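PDB 2HR3: probable transcriptional regulator from Pseudomonas aeruginosa, which probably binds DNA as a dimer and regulates transcription, as expected of a winged helix-turn-helix protein of the MarR family. Local coordinates for residues A[42-47]-A[94-99]; A[22-27]-A[112-117]. All coordinates share one frame; numbering follows the deposited sequence.

Contact 1: A[42-47]-A[94-99]; sequences GAIDRL and VSLSSE
I44 projects from helix 32-46 into the angle between V94 and L96, and its two branches divide the work. CG2 stands anti to the backbone N, a consequence of chi1 at -73°, and meets L96 CD2 at 3.5 Å, the shortest approach between the two segments. The other branch, CG1 with CD1 extended beyond it, runs to V94, where I44 CD1 lies 3.9 Å from V94 CG2. Both branches thus rest on methyl groups of the strand, the isoleucine side chain crossing that of V94 at about a right angle and meeting that of L96 obliquely. L96 CD2 also comes within 3.9 Å of I44 CB, close to the base of the side chain. Between the two aliphatic residues S95 points its own side chain away from the helix, and its backbone comes near the isoleucine, with S95 CA 4.3 Å from I44 CG2.

Strand 93-96 pairs antiparallel with strand 80-83 in the two-stranded wing of a winged helix-turn-helix domain, the DNA-binding module of MarR proteins. The short axes of helix 42-46 and strand 94-96 approach to 8.2 Å at an angle of 97°, a nearly perpendicular packing in which one helix residue can reach both V94 and L96. I44 also touches V51, L56 and I80, which extend the apolar cluster beyond the two segments.

At the edge of this cluster D45 adds a looser contact, D45 CB lying 4.3 Å from L96 CD1. Its carboxylate is engaged by helix 98-122, through a salt bridge from D45 OD2 to R108 and a weak hydrogen bond between D45 OD1 and Y105. S95 OG is hydrogen-bonded to the carbonyl of G49, tying the strand to the chain just beyond helix 32-46.

Contact 2: A[22-27]-A[112-117]; sequences RRLRRE and EEWLVR
W114 presents one face of its indole to E27, while L24 and R23 approach the same ring obliquely. E27 CG sits 3.8 Å from the centroid of the five-membered ring and 11° off its normal, a CH-pi contact. Beyond it the carboxylate lies almost flat over the indole, the two planes 12° apart. E27 OE2 is 3.3 Å from W114 NE1, but a poor angle rules out a hydrogen bond, as expected for an acceptor above the ring.

L24 supplies the apolar part of the contact through one methyl: L24 CD2 reaches W114 CE3 at 4.3 Å and L115 CG at 4.4 Å, bridging the two neighbours on helix 98-122.

The R23 chain folds at chi2, which sets its guanidinium beside the benzene part of W114. There W114 CZ2 lies over the rim of the guanidinium face, 3.4 Å from R23 NH2, with the two planes 57° apart. R23 and E27, four residues apart, are joined by a salt bridge in which R23 NH2 donates to E27 OE2 at 3.2 Å, nearly in the guanidinium plane. R23 also donates to the carbonyls of A142 and F144 of the second subunit. The arginine probably offsets the carboxylate's negative charge above the electron-rich indole, making that stacking more tolerable.

Overall arrangement
Helix 98-122 is common to both contacts: segment 94-99 of contact 1 reaches its first two residues, and contact 2 uses residues 112-117 farther along. The centres of the contacts are 21 Å apart, and their nearest atoms about 10 Å, without touching. Their partner helices, 4-26 and 32-46, are consecutive, so contact 1 is nested within the chain loop that contact 2 closes. Contact 1 belongs to the winged domain, whereas contact 2 lies beside the second subunit, where E112 forms a salt bridge with R14 of that subunit. The shared helix thus spans from the probable DNA-binding domain to the side facing the second subunit.

Contact 1: A[42-47]-A[94-99]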
loop_
_atom_site.group_PDB
_atom_site.type_symbol
_atom_site.label_atom_id
_atom_site.label_comp_id
_atom_site.label_asym_id
_atom_site.label_seq_id
_atom_site.Cartn_x
_atom_site.Cartn_y
_atom_site.Cartn_z
ATOM N N GLY A 42 -0.086 7.713 9.707
ATOM C CA GLY A 42 0.830 6.629 9.781
ATOM C C GLY A 42 2.135 7.028 9.172
ATOM O O GLY A 42 3.150 6.612 9.647
ATOM N N ALA A 43 2.062 7.751 8.061
ATOM C CA ALA A 43 3.171 8.389 7.454
ATOM C C ALA A 43 3.997 9.272 8.382
ATOM O O ALA A 43 5.224 9.179 8.399
ATOM C CB ALA A 43 2.699 9.159 6.265
ATOM N N ILE A 44 3.353 10.107 9.192
ATOM C CA ILE A 44 4.088 10.967 10.144
ATOM C C ILE A 44 4.842 10.158 11.205
ATOM O O ILE A 44 5.914 10.561 11.678
ATOM C CB ILE A 44 3.078 11.882 10.896
ATOM C CG1 ILE A 44 2.569 12.984 9.966
ATOM C CG2 ILE A 44 3.651 12.433 12.141
ATOM C CD1 ILE A 44 1.299 13.640 10.391
ATOM N N ASP A 45 4.214 9.072 11.674
ATOM C CA ASP A 45 4.811 8.262 12.722
ATOM C C ASP A 45 5.989 7.501 12.117
ATOM O O ASP A 45 7.058 7.413 12.710
ATOM C CB ASP A 45 3.770 7.330 13.291
ATOM C CG ASP A 45 4.377 6.229 14.183
ATOM O OD1 ASP A 45 4.830 6.564 15.318
ATOM O OD2 ASP A 45 4.375 5.036 13.737
ATOM N N ARG A 46 5.794 7.009 10.901
ATOM C CA ARG A 46 6.861 6.347 10.215
ATOM C C ARG A 46 8.084 7.236 10.124
ATOM O O ARG A 46 9.156 6.798 10.516
ATOM C CB ARG A 46 6.428 5.866 8.839
ATOM C CG ARG A 46 5.599 4.574 8.939
ATOM C CD ARG A 46 5.564 3.766 7.653
ATOM N NE ARG A 46 4.969 4.499 6.547
ATOM C CZ ARG A 46 3.664 4.654 6.330
ATOM N NH1 ARG A 46 2.767 4.141 7.154
ATOM N NH2 ARG A 46 3.254 5.335 5.259
ATOM N N LEU A 47 7.916 8.479 9.642
ATOM C CA LEU A 47 9.044 9.431 9.451
ATOM C C LEU A 47 9.570 10.044 10.729
ATOM O O LEU A 47 10.428 10.960 10.686
ATOM C CB LEU A 47 8.657 10.567 8.511
ATOM C CG LEU A 47 8.332 10.157 7.090
ATOM C CD1 LEU A 47 7.570 11.311 6.434
ATOM C CD2 LEU A 47 9.585 9.726 6.314
ATOM N N VAL A 94 4.889 18.914 11.639
ATOM C CA VAL A 94 3.713 18.300 12.224
ATOM C C VAL A 94 4.115 17.041 12.960
ATOM O O VAL A 94 5.025 16.343 12.557
ATOM C CB VAL A 94 2.550 18.015 11.185
ATOM C CG1 VAL A 94 2.039 19.393 10.601
ATOM C CG2 VAL A 94 2.998 17.110 10.077
ATOM N N SER A 95 3.412 16.831 14.056
ATOM C CA SER A 95 3.540 15.731 14.957
ATOM C C SER A 95 2.201 15.099 15.325
ATOM O O SER A 95 1.142 15.703 15.250
ATOM C CB SER A 95 4.151 16.228 16.242
ATOM O OG SER A 95 5.529 16.056 16.137
ATOM N N LEU A 96 2.271 13.852 15.752
ATOM C CA LEU A 96 1.113 13.234 16.312
ATOM C C LEU A 96 0.890 13.877 17.672
ATOM O O LEU A 96 1.841 14.090 18.441
ATOM C CB LEU A 96 1.322 11.746 16.447
ATOM C CG LEU A 96 1.424 10.920 15.159
ATOM C CD1 LEU A 96 0.775 9.621 15.435
ATOM C CD2 LEU A 96 0.761 11.510 13.949
ATOM N N SER A 97 -0.370 14.219 17.931
ATOM C CA SER A 97 -0.833 14.479 19.292
ATOM C C SER A 97 -1.009 13.093 19.920
ATOM O O SER A 97 -1.068 12.085 19.206
ATOM C CB SER A 97 -2.145 15.264 19.293
ATOM O OG SER A 97 -3.258 14.471 18.944
ATOM N N SER A 98 -1.097 13.004 21.239
ATOM C CA SER A 98 -1.340 11.663 21.849
ATOM C C SER A 98 -2.739 11.005 21.536
ATOM O O SER A 98 -2.884 9.726 21.591
ATOM C CB SER A 98 -1.018 11.642 23.354
ATOM O OG SER A 98 -0.756 10.260 23.703
ATOM N N GLU A 99 -3.730 11.850 21.203
ATOM C CA GLU A 99 -4.956 11.384 20.543
ATOM C C GLU A 99 -4.625 10.751 19.184
ATOM O O GLU A 99 -5.211 9.770 18.810
ATOM C CB GLU A 99 -5.950 12.517 20.321
ATOM C CG GLU A 99 -7.442 12.122 20.470
ATOM C CD GLU A 99 -8.369 12.993 19.586
ATOM O OE1 GLU A 99 -8.586 14.208 19.885
ATOM O OE2 GLU A 99 -8.895 12.451 18.584
#

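Contact 2: A[22-27]-A[112-117]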
loop_
_atom_site.group_PDB
_atom_site.type_symbol
_atom_site.label_atom_id
_atom_site.label_comp_id
_atom_site.label_asym_id
_atom_site.label_seq_id
_atom_site.Cartn_x
_atom_site.Cartn_y
_atom_site.Cartn_z
ATOM N N ARG A 22 -3.700 -4.798 0.682
ATOM C CA ARG A 22 -5.038 -4.253 0.366
ATOM C C ARG A 22 -6.197 -4.837 1.271
ATOM O O ARG A 22 -7.146 -4.126 1.629
ATOM C CB ARG A 22 -5.312 -4.506 -1.124
ATOM C CG ARG A 22 -6.537 -3.811 -1.669
ATOM C CD ARG A 22 -6.611 -3.729 -3.222
ATOM N NE ARG A 22 -5.276 -3.587 -3.824
ATOM C CZ ARG A 22 -4.668 -4.538 -4.542
ATOM N NH1 ARG A 22 -5.237 -5.738 -4.771
ATOM N NH2 ARG A 22 -3.457 -4.291 -5.021
ATOM N N ARG A 23 -6.090 -6.114 1.629
ATOM C CA ARG A 23 -6.919 -6.733 2.643
ATOM C C ARG A 23 -6.760 -6.087 4.009
ATOM O O ARG A 23 -7.714 -5.709 4.632
ATOM C CB ARG A 23 -6.609 -8.230 2.714
ATOM C CG ARG A 23 -7.570 -9.046 3.581
ATOM C CD ARG A 23 -9.022 -8.939 3.150
ATOM N NE ARG A 23 -9.791 -9.371 4.267
ATOM C CZ ARG A 23 -10.052 -10.641 4.516
ATOM N NH1 ARG A 23 -9.649 -11.611 3.674
ATOM N NH2 ARG A 23 -10.748 -10.952 5.608
ATOM N N LEU A 24 -5.541 -5.897 4.449
ATOM C CA LEU A 24 -5.247 -5.181 5.686
ATOM C C LEU A 24 -5.794 -3.770 5.666
ATOM O O LEU A 24 -6.111 -3.212 6.735
ATOM C CB LEU A 24 -3.747 -5.089 5.895
ATOM C CG LEU A 24 -2.944 -6.280 6.339
ATOM C CD1 LEU A 24 -1.421 -6.099 6.107
ATOM C CD2 LEU A 24 -3.203 -6.557 7.771
ATOM N N ARG A 25 -5.871 -3.181 4.468
ATOM C CA ARG A 25 -6.522 -1.858 4.280
ATOM C C ARG A 25 -7.985 -1.935 4.645
ATOM O O ARG A 25 -8.428 -1.187 5.467
ATOM C CB ARG A 25 -6.355 -1.301 2.860
ATOM C CG ARG A 25 -5.081 -0.533 2.712
ATOM N N ARG A 26 -8.712 -2.864 4.056
ATOM C CA ARG A 26 -10.112 -3.165 4.452
ATOM C C ARG A 26 -10.333 -3.502 5.947
ATOM O O ARG A 26 -11.395 -3.280 6.507
ATOM C CB ARG A 26 -10.640 -4.318 3.586
ATOM N N GLU A 27 -9.326 -4.045 6.603
ATOM C CA GLU A 27 -9.425 -4.349 8.036
ATOM C C GLU A 27 -9.274 -3.125 8.979
ATOM O O GLU A 27 -9.428 -3.220 10.184
ATOM C CB GLU A 27 -8.426 -5.471 8.333
ATOM C CG GLU A 27 -8.841 -6.749 7.531
ATOM C CD GLU A 27 -10.228 -7.304 7.943
ATOM O OE1 GLU A 27 -10.726 -6.886 9.000
ATOM O OE2 GLU A 27 -10.796 -8.162 7.232
ATOM N N GLU A 112 -3.813 -6.142 13.360
ATOM C CA GLU A 112 -2.921 -7.143 13.869
ATOM C C GLU A 112 -3.651 -8.271 14.581
ATOM O O GLU A 112 -3.260 -9.447 14.477
ATOM C CB GLU A 112 -1.881 -6.500 14.797
ATOM C CG GLU A 112 -0.799 -5.826 13.979
ATOM C CD GLU A 112 0.048 -4.850 14.760
ATOM O OE1 GLU A 112 0.124 -4.944 16.003
ATOM O OE2 GLU A 112 0.622 -3.957 14.115
ATOM N N GLU A 113 -4.670 -7.889 15.341
ATOM C CA GLU A 113 -5.590 -8.862 15.938
ATOM C C GLU A 113 -6.256 -9.665 14.827
ATOM O O GLU A 113 -6.155 -10.862 14.818
ATOM C CB GLU A 113 -6.635 -8.154 16.812
ATOM C CG GLU A 113 -6.132 -7.690 18.164
ATOM C CD GLU A 113 -6.905 -6.499 18.636
ATOM O OE1 GLU A 113 -8.161 -6.583 18.561
ATOM O OE2 GLU A 113 -6.283 -5.470 19.035
ATOM N N TRP A 114 -6.916 -8.991 13.890
ATOM C CA TRP A 114 -7.337 -9.606 12.658
ATOM C C TRP A 114 -6.324 -10.649 12.134
ATOM O O TRP A 114 -6.686 -11.761 11.918
ATOM C CB TRP A 114 -7.649 -8.589 11.545
ATOM C CG TRP A 114 -8.117 -9.341 10.322
ATOM C CD1 TRP A 114 -9.359 -9.874 10.137
ATOM C CD2 TRP A 114 -7.354 -9.730 9.183
ATOM N NE1 TRP A 114 -9.423 -10.568 8.955
ATOM C CE2 TRP A 114 -8.194 -10.514 8.357
ATOM C CE3 TRP A 114 -6.030 -9.565 8.809
ATOM C CZ2 TRP A 114 -7.757 -11.075 7.162
ATOM C CZ3 TRP A 114 -5.593 -10.145 7.603
ATOM C CH2 TRP A 114 -6.444 -10.847 6.795
ATOM N N LEU A 115 -5.059 -10.269 11.928
ATOM C CA LEU A 115 -4.047 -11.131 11.233
ATOM C C LEU A 115 -3.698 -12.353 11.991
ATOM O O LEU A 115 -3.458 -13.401 11.398
ATOM C CB LEU A 115 -2.737 -10.396 11.060
ATOM C CG LEU A 115 -2.101 -10.379 9.674
ATOM C CD1 LEU A 115 -0.713 -9.674 9.841
ATOM C CD2 LEU A 115 -1.987 -11.719 8.993
ATOM N N VAL A 116 -3.591 -12.183 13.307
ATOM C CA VAL A 116 -3.439 -13.308 14.258
ATOM C C VAL A 116 -4.521 -14.349 14.105
ATOM O O VAL A 116 -4.249 -15.565 14.140
ATOM C CB VAL A 116 -3.426 -12.817 15.763
ATOM C CG1 VAL A 116 -3.474 -13.981 16.734
ATOM C CG2 VAL A 116 -2.166 -11.961 16.049
ATOM N N ARG A 117 -5.753 -13.874 13.980
ATOM C CA ARG A 117 -6.911 -14.736 13.761
ATOM C C ARG A 117 -6.910 -15.360 12.391
ATOM O O ARG A 117 -7.305 -16.506 12.268
ATOM C CB ARG A 117 -8.216 -13.970 13.949
ATOM C CG ARG A 117 -8.705 -13.926 15.376
ATOM C CD ARG A 117 -10.045 -13.166 15.560
ATOM N NE ARG A 117 -10.304 -12.066 14.602
ATOM C CZ ARG A 117 -11.101 -12.179 13.524
ATOM N NH1 ARG A 117 -11.728 -13.345 13.225
ATOM N NH2 ARG A 117 -11.276 -11.128 12.718
#